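Long-range contacts in NAD-dependent epimerase/dehydratase (Methylobacillus flagellatus KT, PDB 3GPI), which is of unknown function but probably binds a nicotinamide dinucleotide in a Rossmann fold and may act as an epimerase, dehydratase or dehydrogenase: residues V50-V60 / E87-A95; E207-P217 / K248-S257. One frame throughout, in Å; residues are numbered along the deposited sequence. Where two conformers were deposited one is given.

Contact 1: V50-V60 / E87-A95; sequences VTRPDTLASIV and EGLRNTLSA
In the Rossmann-type region of this epimerase-family protein, the loop between strands 45-47 and 66-69 packs on helix 86-95 through Val50, Pro53 and Leu56 on one side and Asn91, Thr92 and Ala95 on the other. Asn91 makes the direct hydrogen bond. Its ND2 gives a proton to Val50 O at 2.8 Å, in the carbonyl plane on a lone pair, with an N-H...O angle of 156°. The acceptor also lies nearly in the amide plane of Asn91. CG of Asn91 stands anti to its own carbonyl carbon (chi1 -69°), which turns the amide toward the loop. A water accepts from the same ND2 and donates weakly to Thr51 O. CG of Pro53 rests against the amide carbon, 3.8 Å from Asn91 CG.

Gly88 lets the loop come close: its CA-H points almost straight at Val50 O. CG1 of Val50 lies 3.6 Å from Thr92 OG1. That hydroxyl is bonded back to Gly88 O, which Thr92 N meets from the other face. Further along, Leu56 CB and Ala95 CB touch at 3.7 Å, and Ile59 CD1 reaches Ala95 CB at 3.9 Å. Leu32 of strand 29-33 touches Val50, Leu56 and Ile59.

A second water closes the far end. It donates to Leu56 O and Ala95 O, 2.7 Å from each, and accepts from Val60 N. The Asn91 amide thus meets Val50 O directly, water serves Leu56 O and Val60 N, and Thr51 O is held weakly; the in-plane bond fixes the Asn91 amide in rotation.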
loop_
_atom_site.group_PDB
_atom_site.type_symbol
_atom_site.label_atom_id
_atom_site.label_comp_id
_atom_site.label_asym_id
_atom_site.label_seq_id
_atom_site.Cartn_x
_atom_site.Cartn_y
_atom_site.Cartn_z
ATOM N N VAL A 50 -7.881 17.230 0.887
ATOM C CA VAL A 50 -8.119 16.879 -0.504
ATOM C C VAL A 50 -9.591 16.958 -0.929
ATOM O O VAL A 50 -9.885 17.050 -2.104
ATOM C CB VAL A 50 -7.488 15.513 -0.885
ATOM C CG1 VAL A 50 -5.959 15.559 -0.693
ATOM C CG2 VAL A 50 -8.127 14.370 -0.074
ATOM N N THR A 51 -10.502 16.947 0.054
ATOM C CA THR A 51 -11.943 17.058 -0.231
ATOM C C THR A 51 -12.407 18.510 -0.380
ATOM O O THR A 51 -13.544 18.763 -0.786
ATOM C CB THR A 51 -12.812 16.340 0.844
ATOM O OG1 THR A 51 -12.682 16.994 2.116
ATOM C CG2 THR A 51 -12.387 14.875 0.975
ATOM N N ARG A 52 -11.520 19.447 -0.044
ATOM C CA ARG A 52 -11.835 20.868 -0.087
ATOM C C ARG A 52 -10.902 21.615 -1.036
ATOM O O ARG A 52 -9.814 22.033 -0.633
ATOM C CB ARG A 52 -11.745 21.444 1.314
ATOM C CG ARG A 52 -12.928 21.042 2.210
ATOM C CD ARG A 52 -12.702 21.528 3.628
ATOM N NE ARG A 52 -12.502 22.978 3.679
ATOM C CZ ARG A 52 -11.659 23.602 4.504
ATOM N NH1 ARG A 52 -10.896 22.913 5.349
ATOM N NH2 ARG A 52 -11.567 24.923 4.467
ATOM N N PRO A 53 -11.333 21.808 -2.290
ATOM C CA PRO A 53 -10.507 22.494 -3.284
ATOM C C PRO A 53 -9.894 23.814 -2.811
ATOM O O PRO A 53 -8.793 24.146 -3.239
ATOM C CB PRO A 53 -11.467 22.718 -4.454
ATOM C CG PRO A 53 -12.448 21.612 -4.332
ATOM C CD PRO A 53 -12.616 21.352 -2.872
ATOM N N ASP A 54 -10.584 24.545 -1.932
ATOM C CA ASP A 54 -10.068 25.840 -1.465
ATOM C C ASP A 54 -8.813 25.737 -0.586
ATOM O O ASP A 54 -8.141 26.740 -0.350
ATOM C CB ASP A 54 -11.167 26.668 -0.760
ATOM C CG ASP A 54 -12.145 27.303 -1.738
ATOM O OD1 ASP A 54 -12.017 27.108 -2.966
ATOM O OD2 ASP A 54 -13.068 28.006 -1.271
ATOM N N THR A 55 -8.482 24.530 -0.127
ATOM C CA THR A 55 -7.267 24.334 0.675
ATOM C C THR A 55 -6.125 23.824 -0.200
ATOM O O THR A 55 -5.034 23.555 0.311
ATOM C CB THR A 55 -7.473 23.297 1.802
ATOM O OG1 THR A 55 -7.696 22.002 1.225
ATOM C CG2 THR A 55 -8.688 23.694 2.703
ATOM N N LEU A 56 -6.386 23.646 -1.489
ATOM C CA LEU A 56 -5.380 23.047 -2.415
ATOM C C LEU A 56 -4.736 24.052 -3.366
ATOM O O LEU A 56 -3.996 23.679 -4.287
ATOM C CB LEU A 56 -6.014 21.931 -3.237
ATOM C CG LEU A 56 -6.633 20.759 -2.447
ATOM C CD1 LEU A 56 -7.381 19.837 -3.364
ATOM C CD2 LEU A 56 -5.589 19.999 -1.648
ATOM N N ALA A 57 -5.008 25.327 -3.162
ATOM C CA ALA A 57 -4.564 26.325 -4.121
ATOM C C ALA A 57 -3.064 26.556 -4.093
ATOM O O ALA A 57 -2.559 27.183 -4.999
ATOM C CB ALA A 57 -5.300 27.642 -3.895
ATOM N N SER A 58 -2.357 26.081 -3.067
ATOM C CA SER A 58 -0.909 26.332 -2.946
ATOM C C SER A 58 -0.082 25.219 -3.589
ATOM O O SER A 58 1.106 25.406 -3.886
ATOM C CB SER A 58 -0.511 26.439 -1.469
ATOM O OG SER A 58 -0.420 25.160 -0.873
ATOM N N ILE A 59 -0.665 24.046 -3.761
ATOM C CA ILE A 59 0.175 22.885 -4.118
ATOM C C ILE A 59 0.828 22.994 -5.500
ATOM O O ILE A 59 1.913 22.437 -5.711
ATOM C CB ILE A 59 -0.516 21.495 -3.940
ATOM C CG1 ILE A 59 -1.652 21.241 -4.946
ATOM C CG2 ILE A 59 -0.984 21.307 -2.489
ATOM C CD1 ILE A 59 -2.218 19.819 -4.823
ATOM N N VAL A 60 0.206 23.683 -6.451
ATOM C CA VAL A 60 0.821 23.820 -7.767
ATOM C C VAL A 60 2.141 24.565 -7.689
ATOM O O VAL A 60 3.009 24.378 -8.569
ATOM C CB VAL A 60 -0.147 24.473 -8.767
ATOM C CG1 VAL A 60 -0.226 25.995 -8.573
ATOM C CG2 VAL A 60 0.216 24.122 -10.201
ATOM N N GLU A 87 -13.183 11.826 -5.441
ATOM C CA GLU A 87 -13.265 13.273 -5.152
ATOM C C GLU A 87 -11.892 13.856 -4.844
ATOM O O GLU A 87 -11.465 14.839 -5.475
ATOM C CB GLU A 87 -14.193 13.524 -3.949
ATOM C CG GLU A 87 -15.154 14.697 -4.102
ATOM C CD GLU A 87 -16.417 14.322 -4.861
ATOM O OE1 GLU A 87 -16.381 13.352 -5.653
ATOM O OE2 GLU A 87 -17.452 14.998 -4.665
ATOM N N GLY A 88 -11.236 13.267 -3.846
ATOM C CA GLY A 88 -9.937 13.720 -3.354
ATOM C C GLY A 88 -8.865 13.708 -4.439
ATOM O O GLY A 88 -8.027 14.630 -4.523
ATOM N N LEU A 89 -8.865 12.645 -5.238
ATOM C CA LEU A 89 -7.942 12.515 -6.366
ATOM C C LEU A 89 -8.257 13.526 -7.476
ATOM O O LEU A 89 -7.362 14.134 -8.065
ATOM C CB LEU A 89 -7.990 11.084 -6.911
ATOM C CG LEU A 89 -7.166 10.789 -8.177
ATOM C CD1 LEU A 89 -5.643 11.024 -7.945
ATOM C CD2 LEU A 89 -7.423 9.377 -8.668
ATOM N N ARG A 90 -9.547 13.700 -7.765
ATOM C CA ARG A 90 -9.968 14.667 -8.782
ATOM C C ARG A 90 -9.571 16.082 -8.364
ATOM O O ARG A 90 -9.016 16.821 -9.201
ATOM C CB ARG A 90 -11.480 14.605 -9.096
ATOM C CG ARG A 90 -11.848 15.363 -10.373
ATOM C CD ARG A 90 -13.355 15.580 -10.509
ATOM N NE ARG A 90 -14.090 14.322 -10.557
ATOM C CZ ARG A 90 -14.137 13.536 -11.626
ATOM N NH1 ARG A 90 -13.480 13.887 -12.724
ATOM N NH2 ARG A 90 -14.833 12.403 -11.598
ATOM N N ASN A 91 -9.809 16.425 -7.106
ATOM C CA ASN A 91 -9.489 17.748 -6.561
ATOM C C ASN A 91 -7.989 17.994 -6.630
ATOM O O ASN A 91 -7.558 19.076 -7.038
ATOM C CB ASN A 91 -9.982 17.900 -5.119
ATOM C CG ASN A 91 -11.504 17.956 -5.026
ATOM O OD1 ASN A 91 -12.188 18.115 -6.037
ATOM N ND2 ASN A 91 -12.011 17.811 -3.823
ATOM N N THR A 92 -7.210 16.976 -6.265
ATOM C CA THR A 92 -5.749 17.076 -6.260
ATOM C C THR A 92 -5.218 17.229 -7.676
ATOM O O THR A 92 -4.371 18.099 -7.943
ATOM C CB THR A 92 -5.125 15.837 -5.600
ATOM O OG1 THR A 92 -5.527 15.768 -4.232
ATOM C CG2 THR A 92 -3.617 15.943 -5.593
ATOM N N LEU A 93 -5.677 16.421 -8.621
ATOM C CA LEU A 93 -5.234 16.579 -9.983
ATOM C C LEU A 93 -5.603 17.935 -10.570
ATOM O O LEU A 93 -4.798 18.583 -11.221
ATOM C CB LEU A 93 -5.786 15.468 -10.859
ATOM C CG LEU A 93 -5.303 14.076 -10.464
ATOM C CD1 LEU A 93 -6.174 13.007 -11.161
ATOM C CD2 LEU A 93 -3.835 13.915 -10.856
ATOM N N SER A 94 -6.831 18.378 -10.316
ATOM C CA SER A 94 -7.265 19.679 -10.791
ATOM C C SER A 94 -6.372 20.788 -10.215
ATOM O O SER A 94 -5.993 21.723 -10.947
ATOM C CB SER A 94 -8.702 19.917 -10.362
ATOM O OG SER A 94 -9.088 21.240 -10.721
ATOM N N ALA A 95 -6.024 20.668 -8.942
ATOM C CA ALA A 95 -5.208 21.696 -8.258
ATOM C C ALA A 95 -3.790 21.709 -8.820
ATOM O O ALA A 95 -3.070 22.704 -8.650
ATOM C CB ALA A 95 -5.179 21.472 -6.766
HETATM O O HOH W 1 -15.063 18.084 -3.668
HETATM O O HOH W 2 -2.656 24.368 -6.552
#

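Contact 2: E207-P217 / K248-S257; sequences ERLYIVTDNQP and KLSNARLLAS
Strand 209-212 of the Rossmann-type sheet, paired with strand 149-158, and the Asx turn after it (Gln216 N to Asp214 OD1) pack against strand 248-249 and helix 252-256. Their main polar link is Asn251, in the N-cap position of that helix. Its side chain turns to the other segment and makes no capping bond; Ser250 OG accepts from Ala252 N, an ST turn. Asn251 ND2 gives one bond to Asn215 OD1 at 2.9 Å, nearly straight at 174°, and another to Thr213 O at 3.0 Å. The two Asn amides stand 84° apart.

Leu249 O receives protons from two waters. One also donates to Asp214 O and accepts from Asn251 N; the other lies 2.8 Å from Thr213 OG1, which also bonds to Ser155 OG and Arg184 O. A third water accepts from Leu254 N and lies 2.8 Å from Ile211 O, where its proton may be shared. Buried Thr213 N has no partner in the model.

Ile211 CD1 meets Leu249 CD2 at 4.1 Å. The edge of the Tyr210 ring faces Arg253 O. Arg253 forms salt bridges with Glu123 and Asp124. Its extended chain also brings NE to Glu207 OE1, a weak bond of 3.3 Å at 144° within a salt bridge.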
loop_
_atom_site.group_PDB
_atom_site.type_symbol
_atom_site.label_atom_id
_atom_site.label_comp_id
_atom_site.label_asym_id
_atom_site.label_seq_id
_atom_site.Cartn_x
_atom_site.Cartn_y
_atom_site.Cartn_z
ATOM N N GLU A 207 4.686 -0.028 -16.046
ATOM C CA GLU A 207 3.376 -0.554 -16.374
ATOM C C GLU A 207 2.264 0.308 -15.797
ATOM O O GLU A 207 2.467 1.076 -14.825
ATOM C CB GLU A 207 3.283 -1.929 -15.727
ATOM C CG GLU A 207 4.344 -2.909 -16.159
ATOM C CD GLU A 207 3.867 -3.820 -17.259
ATOM O OE1 GLU A 207 2.647 -4.107 -17.335
ATOM O OE2 GLU A 207 4.732 -4.256 -18.048
ATOM N N ARG A 208 1.049 0.135 -16.320
ATOM C CA ARG A 208 -0.059 0.903 -15.784
ATOM C C ARG A 208 -0.655 0.347 -14.481
ATOM O O ARG A 208 -1.379 1.058 -13.818
ATOM C CB ARG A 208 -1.140 1.184 -16.841
ATOM C CG ARG A 208 -0.682 2.294 -17.803
ATOM C CD ARG A 208 -1.746 2.726 -18.771
ATOM N NE ARG A 208 -2.829 3.493 -18.163
ATOM C CZ ARG A 208 -2.801 4.808 -17.952
ATOM N NH1 ARG A 208 -1.730 5.505 -18.291
ATOM N NH2 ARG A 208 -3.834 5.415 -17.362
ATOM N N LEU A 209 -0.335 -0.894 -14.145
ATOM C CA LEU A 209 -0.931 -1.569 -12.985
ATOM C C LEU A 209 -0.018 -2.645 -12.465
ATOM O O LEU A 209 0.455 -3.477 -13.210
ATOM C CB LEU A 209 -2.271 -2.191 -13.436
ATOM C CG LEU A 209 -3.040 -3.038 -12.418
ATOM C CD1 LEU A 209 -3.491 -2.246 -11.207
ATOM C CD2 LEU A 209 -4.294 -3.690 -13.090
ATOM N N TYR A 210 0.182 -2.639 -11.136
ATOM C CA TYR A 210 0.856 -3.756 -10.443
ATOM C C TYR A 210 0.069 -4.112 -9.229
ATOM O O TYR A 210 -0.451 -3.229 -8.527
ATOM C CB TYR A 210 2.231 -3.355 -9.881
ATOM C CG TYR A 210 3.293 -2.965 -10.894
ATOM C CD1 TYR A 210 4.164 -3.915 -11.428
ATOM C CD2 TYR A 210 3.406 -1.651 -11.316
ATOM C CE1 TYR A 210 5.147 -3.536 -12.358
ATOM C CE2 TYR A 210 4.392 -1.264 -12.246
ATOM C CZ TYR A 210 5.241 -2.215 -12.747
ATOM O OH TYR A 210 6.166 -1.759 -13.673
ATOM N N ILE A 211 0.046 -5.404 -8.953
ATOM C CA ILE A 211 -0.319 -5.905 -7.635
ATOM C C ILE A 211 0.965 -5.849 -6.789
ATOM O O ILE A 211 2.025 -6.354 -7.187
ATOM C CB ILE A 211 -0.840 -7.345 -7.720
ATOM C CG1 ILE A 211 -2.195 -7.323 -8.435
ATOM C CG2 ILE A 211 -1.069 -7.903 -6.272
ATOM C CD1 ILE A 211 -2.824 -8.707 -8.680
ATOM N N VAL A 212 0.887 -5.200 -5.629
ATOM C CA VAL A 212 2.041 -5.063 -4.734
ATOM C C VAL A 212 1.791 -5.970 -3.552
ATOM O O VAL A 212 0.998 -5.639 -2.662
ATOM C CB VAL A 212 2.213 -3.587 -4.321
ATOM C CG1 VAL A 212 3.510 -3.422 -3.540
ATOM C CG2 VAL A 212 2.347 -2.707 -5.553
ATOM N N THR A 213 2.458 -7.114 -3.582
ATOM C CA THR A 213 2.252 -8.179 -2.582
ATOM C C THR A 213 3.507 -9.036 -2.532
ATOM O O THR A 213 4.313 -8.999 -3.465
ATOM C CB THR A 213 0.958 -8.974 -2.889
ATOM O OG1 THR A 213 0.554 -9.734 -1.746
ATOM C CG2 THR A 213 1.138 -9.891 -4.100
ATOM N N ASP A 214 3.697 -9.769 -1.439
ATOM C CA ASP A 214 4.911 -10.574 -1.329
ATOM C C ASP A 214 4.748 -11.945 -1.974
ATOM O O ASP A 214 3.753 -12.177 -2.640
ATOM C CB ASP A 214 5.427 -10.652 0.113
ATOM C CG ASP A 214 4.646 -11.640 0.996
ATOM O OD1 ASP A 214 3.858 -12.472 0.501
ATOM O OD2 ASP A 214 4.917 -11.616 2.204
ATOM N N ASN A 215 5.728 -12.814 -1.802
ATOM C CA ASN A 215 5.763 -14.093 -2.517
ATOM C C ASN A 215 4.868 -15.187 -1.957
ATOM O O ASN A 215 4.684 -16.221 -2.646
ATOM C CB ASN A 215 7.191 -14.657 -2.486
ATOM C CG ASN A 215 8.184 -13.838 -3.264
ATOM O OD1 ASN A 215 7.881 -13.108 -4.183
ATOM N ND2 ASN A 215 9.429 -14.035 -2.898
ATOM N N GLN A 216 4.327 -15.029 -0.738
ATOM C CA GLN A 216 3.694 -16.194 -0.089
ATOM C C GLN A 216 2.385 -15.871 0.591
ATOM O O GLN A 216 2.367 -15.624 1.785
ATOM C CB GLN A 216 4.646 -16.842 0.928
ATOM C CG GLN A 216 5.888 -17.520 0.284
ATOM C CD GLN A 216 6.638 -18.419 1.247
ATOM O OE1 GLN A 216 6.052 -19.219 1.952
ATOM N NE2 GLN A 216 7.976 -18.291 1.283
ATOM N N PRO A 217 1.280 -15.927 -0.142
ATOM C CA PRO A 217 -0.014 -15.908 0.535
ATOM C C PRO A 217 -0.115 -17.163 1.408
ATOM O O PRO A 217 0.441 -18.207 1.099
ATOM C CB PRO A 217 -1.029 -15.971 -0.614
ATOM C CG PRO A 217 -0.268 -16.106 -1.883
ATOM C CD PRO A 217 1.184 -16.175 -1.591
ATOM N N LYS A 248 -5.640 -15.814 -3.742
ATOM C CA LYS A 248 -4.181 -15.697 -3.719
ATOM C C LYS A 248 -3.815 -14.701 -4.772
ATOM O O LYS A 248 -4.345 -14.710 -5.868
ATOM C CB LYS A 248 -3.513 -17.040 -4.029
ATOM C CG LYS A 248 -3.816 -18.110 -2.969
ATOM C CD LYS A 248 -3.245 -19.484 -3.339
ATOM C CE LYS A 248 -4.029 -20.115 -4.487
ATOM N NZ LYS A 248 -3.780 -21.589 -4.634
ATOM N N LEU A 249 -2.899 -13.817 -4.432
ATOM C CA LEU A 249 -2.480 -12.798 -5.379
ATOM C C LEU A 249 -1.038 -12.994 -5.807
ATOM O O LEU A 249 -0.131 -13.161 -4.984
ATOM C CB LEU A 249 -2.668 -11.424 -4.720
ATOM C CG LEU A 249 -4.082 -11.038 -4.355
ATOM C CD1 LEU A 249 -4.105 -9.940 -3.307
ATOM C CD2 LEU A 249 -4.826 -10.641 -5.608
ATOM N N SER A 250 -0.830 -13.026 -7.130
ATOM C CA SER A 250 0.483 -13.174 -7.724
ATOM C C SER A 250 1.207 -11.841 -7.877
ATOM O O SER A 250 0.662 -10.893 -8.407
ATOM C CB SER A 250 0.336 -13.763 -9.128
ATOM O OG SER A 250 1.613 -13.809 -9.751
ATOM N N ASN A 251 2.463 -11.818 -7.455
ATOM C CA ASN A 251 3.327 -10.667 -7.678
ATOM C C ASN A 251 4.295 -10.845 -8.838
ATOM O O ASN A 251 5.355 -10.228 -8.857
ATOM C CB ASN A 251 4.106 -10.351 -6.393
ATOM C CG ASN A 251 5.150 -11.408 -6.016
ATOM O OD1 ASN A 251 5.306 -12.459 -6.651
ATOM N ND2 ASN A 251 5.894 -11.110 -4.956
ATOM N N ALA A 252 3.917 -11.641 -9.834
ATOM C CA ALA A 252 4.796 -11.906 -10.956
ATOM C C ALA A 252 5.290 -10.631 -11.646
ATOM O O ALA A 252 6.472 -10.545 -12.011
ATOM C CB ALA A 252 4.049 -12.800 -11.991
ATOM N N ARG A 253 4.381 -9.700 -11.902
ATOM C CA ARG A 253 4.763 -8.439 -12.577
ATOM C C ARG A 253 5.734 -7.609 -11.714
ATOM O O ARG A 253 6.739 -7.100 -12.191
ATOM C CB ARG A 253 3.523 -7.615 -12.965
ATOM C CG ARG A 253 2.860 -7.979 -14.314
ATOM C CD ARG A 253 1.934 -6.838 -14.702
ATOM N NE ARG A 253 1.464 -6.933 -16.076
ATOM C CZ ARG A 253 0.463 -7.718 -16.472
ATOM N NH1 ARG A 253 -0.184 -8.511 -15.606
ATOM N NH2 ARG A 253 0.114 -7.721 -17.741
ATOM N N LEU A 254 5.493 -7.522 -10.406
ATOM C CA LEU A 254 6.421 -6.816 -9.534
ATOM C C LEU A 254 7.806 -7.466 -9.597
ATOM O O LEU A 254 8.820 -6.774 -9.734
ATOM C CB LEU A 254 5.835 -6.804 -8.100
ATOM C CG LEU A 254 6.715 -6.253 -6.984
ATOM C CD1 LEU A 254 5.847 -5.757 -5.819
ATOM C CD2 LEU A 254 7.660 -7.369 -6.504
ATOM N N LEU A 255 7.880 -8.795 -9.565
ATOM C CA LEU A 255 9.170 -9.467 -9.649
ATOM C C LEU A 255 9.824 -9.189 -11.021
ATOM O O LEU A 255 11.046 -8.959 -11.068
ATOM C CB LEU A 255 9.041 -10.979 -9.418
ATOM C CG LEU A 255 8.644 -11.349 -7.975
ATOM C CD1 LEU A 255 8.521 -12.825 -7.818
ATOM C CD2 LEU A 255 9.673 -10.821 -6.980
ATOM N N ALA A 256 9.026 -9.190 -12.086
ATOM C CA ALA A 256 9.562 -8.971 -13.453
ATOM C C ALA A 256 10.077 -7.555 -13.667
ATOM O O ALA A 256 10.849 -7.305 -14.602
ATOM C CB ALA A 256 8.512 -9.343 -14.508
ATOM N N SER A 257 9.722 -6.625 -12.784
ATOM C CA SER A 257 10.223 -5.244 -12.875
ATOM C C SER A 257 11.660 -5.188 -12.444
ATOM O O SER A 257 12.323 -4.161 -12.681
ATOM C CB SER A 257 9.426 -4.285 -11.969
ATOM O OG SER A 257 9.750 -4.532 -10.594
HETATM O O HOH W 3 2.766 -7.927 -9.414
HETATM O O HOH W 4 0.274 -12.448 -2.104
HETATM O O HOH W 5 2.641 -13.593 -4.844
#

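The two contacts lie on opposite sides of the chain's centre. Their centres are 31 Å apart and their nearest atoms about 10 Å. Both segments of contact 1 come before either segment of contact 2 along the chain. The main mixed sheet relates them. Contact 1 joins a connection between strands 45-47 and 66-69 to helix 86-95, within the Rossmann-type part. Contact 2 brings segment 248-257 onto strand 209-212, which pairs with strand 149-158 of the same sheet. Strand 248-249 itself pairs with strand 120-121 in a separate small sheet. The later chain is therefore tied back to the sheet whose earlier connections contact 1 packs.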